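Local coordinates for protein 1-deoxy-D-xylulose 5-phosphate reductoisomerase (Zymomonas mobilis, PDB 1R0K) that catalyses the NADPH-dependent rearrangement and reduction of 1-deoxy-D-xylulose 5-phosphate to 2-C-methyl-D-erythritol 4-phosphate, using a divalent metal ion, at residues H18-L23 with W96-I101; S151-I156 with I223-L228; I231-F236 with S314-G319; P300-E303 with A307-L310. One frame throughout, in Å; residues are numbered along the deposited sequence.

Contact 1: residues H18-L23 with W96-I101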
loop_
_atom_site.group_PDB
_atom_site.type_symbol
_atom_site.label_atom_id
_atom_site.label_comp_id
_atom_site.label_asym_id
_atom_site.label_seq_id
_atom_site.Cartn_x
_atom_site.Cartn_y
_atom_site.Cartn_z
ATOM N N HIS B 18 5.848 -2.468 26.255
ATOM C CA HIS B 18 4.532 -2.853 26.743
ATOM C C HIS B 18 3.667 -3.363 25.599
ATOM O O HIS B 18 2.985 -4.379 25.732
ATOM C CB HIS B 18 3.848 -1.662 27.414
ATOM C CG HIS B 18 4.286 -1.434 28.826
ATOM N ND1 HIS B 18 3.999 -0.277 29.516
ATOM C CD2 HIS B 18 4.970 -2.225 29.688
ATOM C CE1 HIS B 18 4.486 -0.364 30.742
ATOM N NE2 HIS B 18 5.081 -1.536 30.871
ATOM N N SER B 19 3.693 -2.652 24.476
ATOM C CA SER B 19 2.909 -3.050 23.312
ATOM C C SER B 19 3.421 -4.378 22.772
ATOM O O SER B 19 2.643 -5.219 22.315
ATOM C CB SER B 19 2.995 -1.981 22.220
ATOM O OG SER B 19 2.384 -0.770 22.637
ATOM N N THR B 20 4.735 -4.566 22.833
ATOM C CA THR B 20 5.342 -5.799 22.348
ATOM C C THR B 20 4.917 -6.974 23.227
ATOM O O THR B 20 4.549 -8.027 22.719
ATOM C CB THR B 20 6.884 -5.697 22.336
ATOM O OG1 THR B 20 7.280 -4.604 21.499
ATOM C CG2 THR B 20 7.506 -6.991 21.795
ATOM N N LEU B 21 4.962 -6.793 24.546
ATOM C CA LEU B 21 4.565 -7.866 25.459
ATOM C C LEU B 21 3.086 -8.208 25.310
ATOM O O LEU B 21 2.696 -9.373 25.412
ATOM C CB LEU B 21 4.880 -7.474 26.903
ATOM C CG LEU B 21 6.331 -7.769 27.307
ATOM C CD1 LEU B 21 6.653 -7.125 28.634
ATOM C CD2 LEU B 21 6.531 -9.271 27.375
ATOM N N ASP B 22 2.267 -7.191 25.066
ATOM C CA ASP B 22 0.836 -7.393 24.877
ATOM C C ASP B 22 0.633 -8.466 23.807
ATOM O O ASP B 22 -0.097 -9.435 24.015
ATOM C CB ASP B 22 0.169 -6.085 24.432
ATOM C CG ASP B 22 -1.338 -6.228 24.242
ATOM O OD1 ASP B 22 -2.091 -6.049 25.224
ATOM O OD2 ASP B 22 -1.770 -6.526 23.107
ATOM N N LEU B 23 1.298 -8.306 22.667
ATOM C CA LEU B 23 1.156 -9.264 21.577
ATOM C C LEU B 23 1.772 -10.620 21.897
ATOM O O LEU B 23 1.225 -11.657 21.525
ATOM C CB LEU B 23 1.774 -8.703 20.286
ATOM C CG LEU B 23 1.152 -7.398 19.774
ATOM C CD1 LEU B 23 1.700 -7.078 18.382
ATOM C CD2 LEU B 23 -0.362 -7.539 19.718
ATOM N N TRP B 96 13.928 -13.866 17.669
ATOM C CA TRP B 96 13.334 -12.562 17.421
ATOM C C TRP B 96 13.673 -11.643 18.581
ATOM O O TRP B 96 13.400 -11.966 19.736
ATOM C CB TRP B 96 11.819 -12.681 17.293
ATOM C CG TRP B 96 11.152 -11.430 16.823
ATOM C CD1 TRP B 96 10.993 -11.024 15.530
ATOM C CD2 TRP B 96 10.526 -10.430 17.638
ATOM N NE1 TRP B 96 10.298 -9.837 15.487
ATOM C CE2 TRP B 96 10.001 -9.450 16.765
ATOM C CE3 TRP B 96 10.356 -10.269 19.022
ATOM C CZ2 TRP B 96 9.314 -8.320 17.232
ATOM C CZ3 TRP B 96 9.675 -9.145 19.488
ATOM C CH2 TRP B 96 9.161 -8.185 18.592
ATOM N N THR B 97 14.267 -10.497 18.265
ATOM C CA THR B 97 14.664 -9.534 19.284
ATOM C C THR B 97 14.087 -8.154 19.044
ATOM O O THR B 97 14.279 -7.569 17.981
ATOM C CB THR B 97 16.202 -9.364 19.343
ATOM O OG1 THR B 97 16.815 -10.616 19.659
ATOM C CG2 THR B 97 16.589 -8.324 20.403
ATOM N N MET B 98 13.378 -7.636 20.039
ATOM C CA MET B 98 12.829 -6.295 19.950
ATOM C C MET B 98 13.890 -5.407 20.592
ATOM O O MET B 98 14.149 -5.509 21.790
ATOM C CB MET B 98 11.507 -6.195 20.726
ATOM C CG MET B 98 11.018 -4.766 20.953
ATOM S SD MET B 98 10.874 -3.778 19.442
ATOM C CE MET B 98 9.355 -4.404 18.797
ATOM N N ALA B 99 14.524 -4.561 19.785
ATOM C CA ALA B 99 15.561 -3.661 20.279
ATOM C C ALA B 99 14.891 -2.335 20.586
ATOM O O ALA B 99 14.769 -1.475 19.712
ATOM C CB ALA B 99 16.632 -3.474 19.228
ATOM N N ALA B 100 14.466 -2.168 21.834
ATOM C CA ALA B 100 13.767 -0.958 22.225
ATOM C C ALA B 100 14.432 -0.133 23.322
ATOM O O ALA B 100 13.787 0.714 23.933
ATOM C CB ALA B 100 12.338 -1.305 22.618
ATOM N N ILE B 101 15.709 -0.386 23.583
ATOM C CA ILE B 101 16.440 0.392 24.580
ATOM C C ILE B 101 16.763 1.710 23.876
ATOM O O ILE B 101 17.381 1.700 22.818
ATOM C CB ILE B 101 17.766 -0.298 24.977
ATOM C CG1 ILE B 101 17.473 -1.645 25.646
ATOM C CG2 ILE B 101 18.563 0.607 25.923
ATOM C CD1 ILE B 101 18.706 -2.498 25.858
#

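Contact 2: residues S151-I156 with I223-L228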
loop_
_atom_site.group_PDB
_atom_site.type_symbol
_atom_site.label_atom_id
_atom_site.label_comp_id
_atom_site.label_asym_id
_atom_site.label_seq_id
_atom_site.Cartn_x
_atom_site.Cartn_y
_atom_site.Cartn_z
ATOM N N SER B 151 6.562 3.909 13.137
ATOM C CA SER B 151 5.475 4.105 12.178
ATOM C C SER B 151 5.796 4.377 10.723
ATOM O O SER B 151 5.291 3.684 9.845
ATOM C CB SER B 151 4.528 5.200 12.672
ATOM O OG SER B 151 3.919 4.808 13.884
ATOM N N GLU B 152 6.604 5.393 10.456
ATOM C CA GLU B 152 6.939 5.724 9.082
ATOM C C GLU B 152 7.801 4.659 8.415
ATOM O O GLU B 152 7.558 4.267 7.271
ATOM C CB GLU B 152 7.673 7.066 9.021
ATOM C CG GLU B 152 6.846 8.282 9.436
ATOM C CD GLU B 152 6.725 8.456 10.941
ATOM O OE1 GLU B 152 7.502 7.831 11.699
ATOM O OE2 GLU B 152 5.853 9.240 11.362
ATOM N N HIS B 153 8.817 4.193 9.129
ATOM C CA HIS B 153 9.712 3.193 8.574
ATOM C C HIS B 153 9.016 1.876 8.320
ATOM O O HIS B 153 9.273 1.231 7.304
ATOM C CB HIS B 153 10.904 2.983 9.502
ATOM C CG HIS B 153 11.701 4.223 9.730
ATOM N ND1 HIS B 153 12.265 4.535 10.950
ATOM C CD2 HIS B 153 12.005 5.249 8.899
ATOM C CE1 HIS B 153 12.881 5.700 10.859
ATOM N NE2 HIS B 153 12.739 6.154 9.626
ATOM N N ASN B 154 8.145 1.465 9.239
ATOM C CA ASN B 154 7.437 0.202 9.067
ATOM C C ASN B 154 6.469 0.325 7.894
ATOM O O ASN B 154 6.293 -0.620 7.120
ATOM C CB ASN B 154 6.686 -0.173 10.351
ATOM C CG ASN B 154 6.070 -1.551 10.276
ATOM O OD1 ASN B 154 4.915 -1.708 9.879
ATOM N ND2 ASN B 154 6.852 -2.568 10.632
ATOM N N ALA B 155 5.863 1.500 7.757
ATOM C CA ALA B 155 4.931 1.762 6.664
ATOM C C ALA B 155 5.688 1.671 5.343
ATOM O O ALA B 155 5.203 1.085 4.373
ATOM C CB ALA B 155 4.319 3.152 6.823
ATOM N N ILE B 156 6.876 2.267 5.305
ATOM C CA ILE B 156 7.688 2.223 4.092
ATOM C C ILE B 156 8.055 0.776 3.796
ATOM O O ILE B 156 7.920 0.303 2.667
ATOM C CB ILE B 156 8.966 3.054 4.245
ATOM C CG1 ILE B 156 8.592 4.534 4.413
ATOM C CG2 ILE B 156 9.866 2.857 3.020
ATOM C CD1 ILE B 156 9.753 5.434 4.796
ATOM N N ILE B 223 17.101 10.314 7.999
ATOM C CA ILE B 223 18.420 9.717 8.074
ATOM C C ILE B 223 18.281 8.214 8.255
ATOM O O ILE B 223 18.921 7.440 7.552
ATOM C CB ILE B 223 19.232 10.326 9.233
ATOM C CG1 ILE B 223 19.546 11.790 8.914
ATOM C CG2 ILE B 223 20.521 9.539 9.449
ATOM C CD1 ILE B 223 20.236 12.531 10.034
ATOM N N GLU B 224 17.423 7.805 9.183
ATOM C CA GLU B 224 17.198 6.386 9.430
ATOM C C GLU B 224 16.685 5.685 8.181
ATOM O O GLU B 224 17.129 4.581 7.856
ATOM C CB GLU B 224 16.171 6.194 10.539
ATOM C CG GLU B 224 16.586 6.699 11.896
ATOM C CD GLU B 224 15.477 6.518 12.915
ATOM O OE1 GLU B 224 14.591 7.402 12.994
ATOM O OE2 GLU B 224 15.483 5.480 13.614
ATOM N N ALA B 225 15.738 6.324 7.496
ATOM C CA ALA B 225 15.154 5.756 6.284
ATOM C C ALA B 225 16.215 5.559 5.212
ATOM O O ALA B 225 16.208 4.567 4.479
ATOM C CB ALA B 225 14.051 6.665 5.761
ATOM N N PHE B 226 17.128 6.517 5.119
ATOM C CA PHE B 226 18.191 6.449 4.128
ATOM C C PHE B 226 19.029 5.180 4.294
ATOM O O PHE B 226 19.376 4.528 3.310
ATOM C CB PHE B 226 19.083 7.686 4.243
ATOM C CG PHE B 226 20.279 7.661 3.327
ATOM C CD1 PHE B 226 20.128 7.806 1.949
ATOM C CD2 PHE B 226 21.558 7.455 3.836
ATOM C CE1 PHE B 226 21.226 7.742 1.096
ATOM C CE2 PHE B 226 22.662 7.385 2.993
ATOM C CZ PHE B 226 22.488 7.527 1.626
ATOM N N HIS B 227 19.351 4.827 5.534
ATOM C CA HIS B 227 20.153 3.635 5.790
ATOM C C HIS B 227 19.336 2.360 5.664
ATOM O O HIS B 227 19.830 1.349 5.190
ATOM C CB HIS B 227 20.793 3.705 7.177
ATOM C CG HIS B 227 21.968 4.627 7.247
ATOM N ND1 HIS B 227 21.904 5.879 7.823
ATOM C CD2 HIS B 227 23.235 4.489 6.786
ATOM C CE1 HIS B 227 23.081 6.470 7.714
ATOM N NE2 HIS B 227 23.905 5.649 7.089
ATOM N N LEU B 228 18.080 2.411 6.085
ATOM C CA LEU B 228 17.213 1.242 6.004
ATOM C C LEU B 228 16.900 0.794 4.586
ATOM O O LEU B 228 16.914 -0.399 4.289
ATOM C CB LEU B 228 15.881 1.521 6.697
ATOM C CG LEU B 228 15.815 1.502 8.218
ATOM C CD1 LEU B 228 14.504 2.138 8.672
ATOM C CD2 LEU B 228 15.930 0.068 8.714
#

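Contact 3: residues I231-F236 with S314-G319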
loop_
_atom_site.group_PDB
_atom_site.type_symbol
_atom_site.label_atom_id
_atom_site.label_comp_id
_atom_site.label_asym_id
_atom_site.label_seq_id
_atom_site.Cartn_x
_atom_site.Cartn_y
_atom_site.Cartn_z
ATOM N N ILE B 231 18.360 3.735 -0.903
ATOM C CA ILE B 231 18.096 4.312 -2.215
ATOM C C ILE B 231 18.656 5.732 -2.185
ATOM O O ILE B 231 18.847 6.304 -1.113
ATOM C CB ILE B 231 16.581 4.362 -2.566
ATOM C CG1 ILE B 231 15.840 5.309 -1.627
ATOM C CG2 ILE B 231 15.980 2.958 -2.519
ATOM C CD1 ILE B 231 14.403 5.559 -2.047
ATOM N N PRO B 232 18.945 6.311 -3.360
ATOM C CA PRO B 232 19.492 7.671 -3.454
ATOM C C PRO B 232 18.684 8.692 -2.653
ATOM O O PRO B 232 17.455 8.704 -2.706
ATOM C CB PRO B 232 19.449 7.953 -4.954
ATOM C CG PRO B 232 19.698 6.603 -5.542
ATOM C CD PRO B 232 18.806 5.713 -4.700
ATOM N N LEU B 233 19.386 9.553 -1.924
ATOM C CA LEU B 233 18.746 10.577 -1.106
ATOM C C LEU B 233 17.740 11.427 -1.881
ATOM O O LEU B 233 16.685 11.779 -1.356
ATOM C CB LEU B 233 19.806 11.489 -0.483
ATOM C CG LEU B 233 19.275 12.619 0.405
ATOM C CD1 LEU B 233 18.583 12.023 1.630
ATOM C CD2 LEU B 233 20.423 13.523 0.835
ATOM N N GLU B 234 18.063 11.758 -3.127
ATOM C CA GLU B 234 17.165 12.574 -3.939
ATOM C C GLU B 234 15.805 11.923 -4.185
ATOM O O GLU B 234 14.866 12.588 -4.624
ATOM C CB GLU B 234 17.819 12.932 -5.281
ATOM C CG GLU B 234 18.910 11.981 -5.742
ATOM C CD GLU B 234 20.122 12.010 -4.823
ATOM O OE1 GLU B 234 20.550 13.119 -4.437
ATOM O OE2 GLU B 234 20.649 10.931 -4.492
ATOM N N LYS B 235 15.691 10.631 -3.896
ATOM C CA LYS B 235 14.427 9.931 -4.101
ATOM C C LYS B 235 13.504 10.043 -2.894
ATOM O O LYS B 235 12.413 9.478 -2.888
ATOM C CB LYS B 235 14.671 8.456 -4.422
ATOM C CG LYS B 235 15.341 8.229 -5.773
ATOM C CD LYS B 235 15.165 6.786 -6.229
ATOM C CE LYS B 235 15.674 6.582 -7.651
ATOM N NZ LYS B 235 15.421 5.195 -8.131
ATOM N N PHE B 236 13.948 10.769 -1.873
ATOM C CA PHE B 236 13.138 10.964 -0.678
ATOM C C PHE B 236 12.388 12.279 -0.716
ATOM O O PHE B 236 12.899 13.295 -1.193
ATOM C CB PHE B 236 13.995 10.933 0.586
ATOM C CG PHE B 236 14.436 9.560 0.981
ATOM C CD1 PHE B 236 15.579 8.995 0.426
ATOM C CD2 PHE B 236 13.695 8.820 1.895
ATOM C CE1 PHE B 236 15.981 7.712 0.778
ATOM C CE2 PHE B 236 14.087 7.531 2.254
ATOM C CZ PHE B 236 15.230 6.977 1.696
ATOM N N SER B 314 23.516 16.685 6.343
ATOM C CA SER B 314 24.273 15.712 7.115
ATOM C C SER B 314 24.347 14.379 6.362
ATOM O O SER B 314 25.411 13.761 6.290
ATOM C CB SER B 314 23.634 15.513 8.493
ATOM O OG SER B 314 23.733 16.697 9.272
ATOM N N ILE B 315 23.224 13.938 5.796
ATOM C CA ILE B 315 23.197 12.679 5.050
ATOM C C ILE B 315 24.090 12.781 3.817
ATOM O O ILE B 315 24.893 11.886 3.547
ATOM C CB ILE B 315 21.769 12.317 4.576
ATOM C CG1 ILE B 315 20.866 12.069 5.779
ATOM C CG2 ILE B 315 21.812 11.077 3.686
ATOM C CD1 ILE B 315 19.426 11.790 5.404
ATOM N N LYS B 316 23.937 13.872 3.070
ATOM C CA LYS B 316 24.731 14.095 1.867
ATOM C C LYS B 316 26.210 13.987 2.186
ATOM O O LYS B 316 26.959 13.317 1.476
ATOM C CB LYS B 316 24.443 15.477 1.280
ATOM C CG LYS B 316 23.042 15.639 0.737
ATOM C CD LYS B 316 22.848 17.014 0.114
ATOM C CE LYS B 316 21.459 17.152 -0.491
ATOM N NZ LYS B 316 21.248 18.486 -1.117
ATOM N N SER B 317 26.631 14.653 3.256
ATOM C CA SER B 317 28.028 14.620 3.665
ATOM C C SER B 317 28.377 13.243 4.220
ATOM O O SER B 317 29.496 12.765 4.060
ATOM C CB SER B 317 28.289 15.691 4.724
ATOM O OG SER B 317 27.895 16.968 4.248
ATOM N N GLY B 318 27.412 12.606 4.873
ATOM C CA GLY B 318 27.651 11.289 5.432
ATOM C C GLY B 318 28.665 11.326 6.557
ATOM O O GLY B 318 28.759 12.311 7.289
ATOM N N GLY B 319 29.425 10.248 6.697
ATOM C CA GLY B 319 30.422 10.189 7.747
ATOM C C GLY B 319 29.819 10.328 9.133
ATOM O O GLY B 319 28.797 9.718 9.447
#

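Contact 4: residues P300-E303 with A307-L310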
loop_
_atom_site.group_PDB
_atom_site.type_symbol
_atom_site.label_atom_id
_atom_site.label_comp_id
_atom_site.label_asym_id
_atom_site.label_seq_id
_atom_site.Cartn_x
_atom_site.Cartn_y
_atom_site.Cartn_z
ATOM N N PRO B 300 6.325 20.592 2.728
ATOM C CA PRO B 300 7.003 20.963 3.967
ATOM C C PRO B 300 7.635 22.337 3.729
ATOM O O PRO B 300 7.854 22.733 2.581
ATOM C CB PRO B 300 8.037 19.853 4.127
ATOM C CG PRO B 300 8.391 19.530 2.705
ATOM C CD PRO B 300 7.036 19.500 2.035
ATOM N N ASP B 301 7.913 23.070 4.796
ATOM C CA ASP B 301 8.517 24.387 4.651
ATOM C C ASP B 301 9.944 24.332 5.181
ATOM O O ASP B 301 10.169 24.424 6.384
ATOM C CB ASP B 301 7.713 25.428 5.432
ATOM C CG ASP B 301 8.151 26.847 5.127
ATOM O OD1 ASP B 301 9.359 27.065 4.916
ATOM O OD2 ASP B 301 7.288 27.746 5.111
ATOM N N TYR B 302 10.906 24.178 4.277
ATOM C CA TYR B 302 12.309 24.097 4.665
ATOM C C TYR B 302 12.838 25.396 5.269
ATOM O O TYR B 302 13.815 25.388 6.020
ATOM C CB TYR B 302 13.152 23.671 3.460
ATOM C CG TYR B 302 12.973 22.204 3.127
ATOM C CD1 TYR B 302 13.737 21.228 3.766
ATOM C CD2 TYR B 302 11.994 21.784 2.222
ATOM C CE1 TYR B 302 13.533 19.868 3.515
ATOM C CE2 TYR B 302 11.779 20.424 1.965
ATOM C CZ TYR B 302 12.553 19.474 2.617
ATOM O OH TYR B 302 12.355 18.131 2.376
ATOM N N GLU B 303 12.188 26.507 4.950
ATOM C CA GLU B 303 12.592 27.799 5.491
ATOM C C GLU B 303 12.219 27.906 6.964
ATOM O O GLU B 303 13.024 28.324 7.790
ATOM C CB GLU B 303 11.923 28.932 4.712
ATOM C CG GLU B 303 12.577 29.222 3.381
ATOM C CD GLU B 303 14.011 29.688 3.549
ATOM O OE1 GLU B 303 14.227 30.699 4.253
ATOM O OE2 GLU B 303 14.924 29.044 2.984
ATOM N N ALA B 307 15.762 22.413 10.420
ATOM C CA ALA B 307 16.253 21.119 10.881
ATOM C C ALA B 307 16.163 20.108 9.738
ATOM O O ALA B 307 16.969 19.181 9.655
ATOM C CB ALA B 307 15.430 20.634 12.079
ATOM N N LEU B 308 15.179 20.290 8.860
ATOM C CA LEU B 308 15.007 19.379 7.735
ATOM C C LEU B 308 16.198 19.500 6.795
ATOM O O LEU B 308 16.701 18.499 6.285
ATOM C CB LEU B 308 13.699 19.675 6.983
ATOM C CG LEU B 308 12.404 19.411 7.764
ATOM C CD1 LEU B 308 11.196 19.701 6.873
ATOM C CD2 LEU B 308 12.374 17.959 8.247
ATOM N N THR B 309 16.657 20.727 6.578
ATOM C CA THR B 309 17.805 20.952 5.707
ATOM C C THR B 309 19.081 20.397 6.333
ATOM O O THR B 309 19.913 19.798 5.646
ATOM C CB THR B 309 18.000 22.445 5.427
ATOM O OG1 THR B 309 16.832 22.958 4.775
ATOM C CG2 THR B 309 19.219 22.666 4.532
ATOM N N LEU B 310 19.232 20.598 7.640
ATOM C CA LEU B 310 20.404 20.105 8.352
ATOM C C LEU B 310 20.507 18.591 8.198
ATOM O O LEU B 310 21.589 18.055 7.944
ATOM C CB LEU B 310 20.326 20.482 9.836
ATOM C CG LEU B 310 20.425 21.982 10.144
ATOM C CD1 LEU B 310 20.428 22.202 11.650
ATOM C CD2 LEU B 310 21.702 22.550 9.517
#

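Contact 1: residues H18-L23 with W96-I101
The hydroxyl oxygen OG1 of T20 is hydrogen-bonded to I16 O one turn back along its own helix and is touched by a methionine methyl, the terminal CE of M98 lying 3.4 Å from T20 OG1. This is a helix-on-sheet contact of the Rossmann-type domain. Helix 15-25 follows strand 5-10, the first strand of the parallel sheet, and packs T20 on the adjacent strand 96-99. I16, which receives the T20 bond, is predicted to bind NADPH together with T13 to S15, so the contact adjoins the probable NADPH-binding residues T13 to I16.

T20 divides its two branches between two partners. Its methyl CG2, anti to the backbone N, meets W96 at the edge of the six-membered ring, in the ring plane, with T20 CG2 3.8 Å from W96 CH2. The other branch, OG1, faces M98. The methionine starts with CG anti to its backbone N (chi1 167°) and then bends at both chi2 (54°) and chi3 (78°), a bent chain that brings CE against the hydroxyl. The bend also sets M98 CE 3.8 Å from W96 CH2, so the three side chains touch one another pairwise.

All three are buried. The indole is fixed at its polar side by the bond from NE1 to T273 O of helix 267-275, which also touches T20 through I270. Above one face of the W96 ring, offset toward its rim, M98 N sits 4.0 Å from the ring plane.

Contact 2: residues S151-I156 with I223-L228
H153 of helix 151-159 wedges between E224, A225 and L228 of helix 216-229 in a buried helix-helix contact beside the predicted metal and substrate site. The short axes run in the same general direction, 29° apart, and 10.5 Å separates them at closest approach, a gap that the imidazole spans.

The ring meets L228 with one face and E224 with its edge. Over the face lies the methyl CD1 of L228 in a CH-pi contact, 4.0 Å from the H153 ring centroid and 24° off the normal. At the edge, near the ring plane, E224 OE1 comes within 3.2 Å of H153 CE1; the carboxylate stands nearly upright to the ring, the planes 87° apart. A225 CB closes on H153 CD2 at 4.0 Å.

E152 and E221, one on each helix, are predicted metal ligands, and H153 NE2 is hydrogen-bonded to E221 O, coupling the two helices beside that probable site. Since a carbonyl can only accept, NE2 presumably carries a proton, and the nearby E224 carboxylate would probably polarise the ring's CE1-H without forming a salt bridge.

Contact 3: residues I231-F236 with S314-G319
Apolar packing carries this contact, and L233 supplies all of it from the loop side. Its CG lies anti to the backbone N (chi1 180°), which extends the forked end toward helix 307-317. CD1 of L233 turns to the buried I315, 3.9 Å from I315 CD1 and equally near its CG2 branch. The other methyl, L233 CD2, also touches I315 CG2 but presses hardest on the aliphatic part of K316, only 3.4 Å from K316 CG, tighter than ordinary van der Waals contact. K316 is extended beyond CG and crosses the leucine at about a right angle, so its methylenes lie over L233 at the exposed margin. Cutting L233 back to an alanine is likely to open a gap beside I315 and leave the K316 methylenes without their support.

Electrostatics add little: E234 OE1 and K316 NZ have opposite charges but stand 6.3 Å apart, too far for a salt bridge.

Backbone hydrogen bonds shape each side separately. F236 N binds L233 O at 3.0 Å, closing the 3-10 turn 233-235, and G318 N binds S314 O at 2.7 Å where the helix ends, G318 leaving it with positive phi (66°).

I315 also touches I223 and F226 of helix 216-229. The arrangement thus docks the helical C-terminal domain of the DXR family, through its helix 307-317, on the turn that leads from helix 216-229 into strand 236-240.

Contact 4: residues P300-E303 with A307-L310
Y302 lies alongside the first turn of helix 307-317, touching L308 and T309. At the root, Y302 CB is 4.0 Å from T309 OG1. One step on, the edge atom CD1 of Y302 meets T309 OG1 at 3.7 Å, the hydroxyl lying near the ring plane; this is van der Waals contact with a polar atom. Y302 CE1 then lies 3.5 Å from L308 CB, and L308 CD1 sits over one face of the ring, the two side chains crossing at about a right angle. The torsion that places CG beside the backbone N (chi1 -74°) sets CD1 and CE1 against T309 OG1 and L308 CB.

Y302 belongs, with P300, to a loop that folds back on the helix it precedes, the first of four helices in the C-terminal domain typical of DXR enzymes. The loop is shaped by D301, whose OD1 accepts a weak bond from E303 N (2.9 Å, 123°), an Asx turn, and also a hydrogen bond from R304 N.

P300 CG approaches Y302 CE2 obliquely, from the same face as L308, at 3.6 Å, and at the tip Y302 OH is still 4.2 Å from P300 CG. Loss of the ring to an alanine would probably leave L308 CB and the T309 hydroxyl uncovered on this side and P300 without its aromatic neighbour. L308 is the buried partner: its CD1 also reaches P300 CB, at 4.2 Å, and its side chain touches I238 of strand 236-240 and K218, a predicted substrate-binding residue.

Contacts 1, 2 and 3 are buried, contact 3 with K316 at its exposed margin, while contact 4 is partly buried; contacts 1 and 2 lie nearer the chain's centre. Contact 1 belongs to the nucleotide-binding sheet and stands apart, on the opposite side of the chain's centre from contacts 3 and 4. Contacts 2 and 3 touch directly, I223 CG1 meeting I315 CG1 at 3.4 Å and A225 CB meeting F236 CE2 at 3.6 Å, so helix 216-229 joins them. Helix 307-317 is shared by contacts 3 and 4, near its C-terminal and N-terminal ends respectively. The chemistry shifts accordingly: hydroxyl, methionine methyl and indole in contact 1, an imidazole packed against a methyl and a carboxylate in contact 2, and largely aliphatic or aromatic packing in contacts 3 and 4.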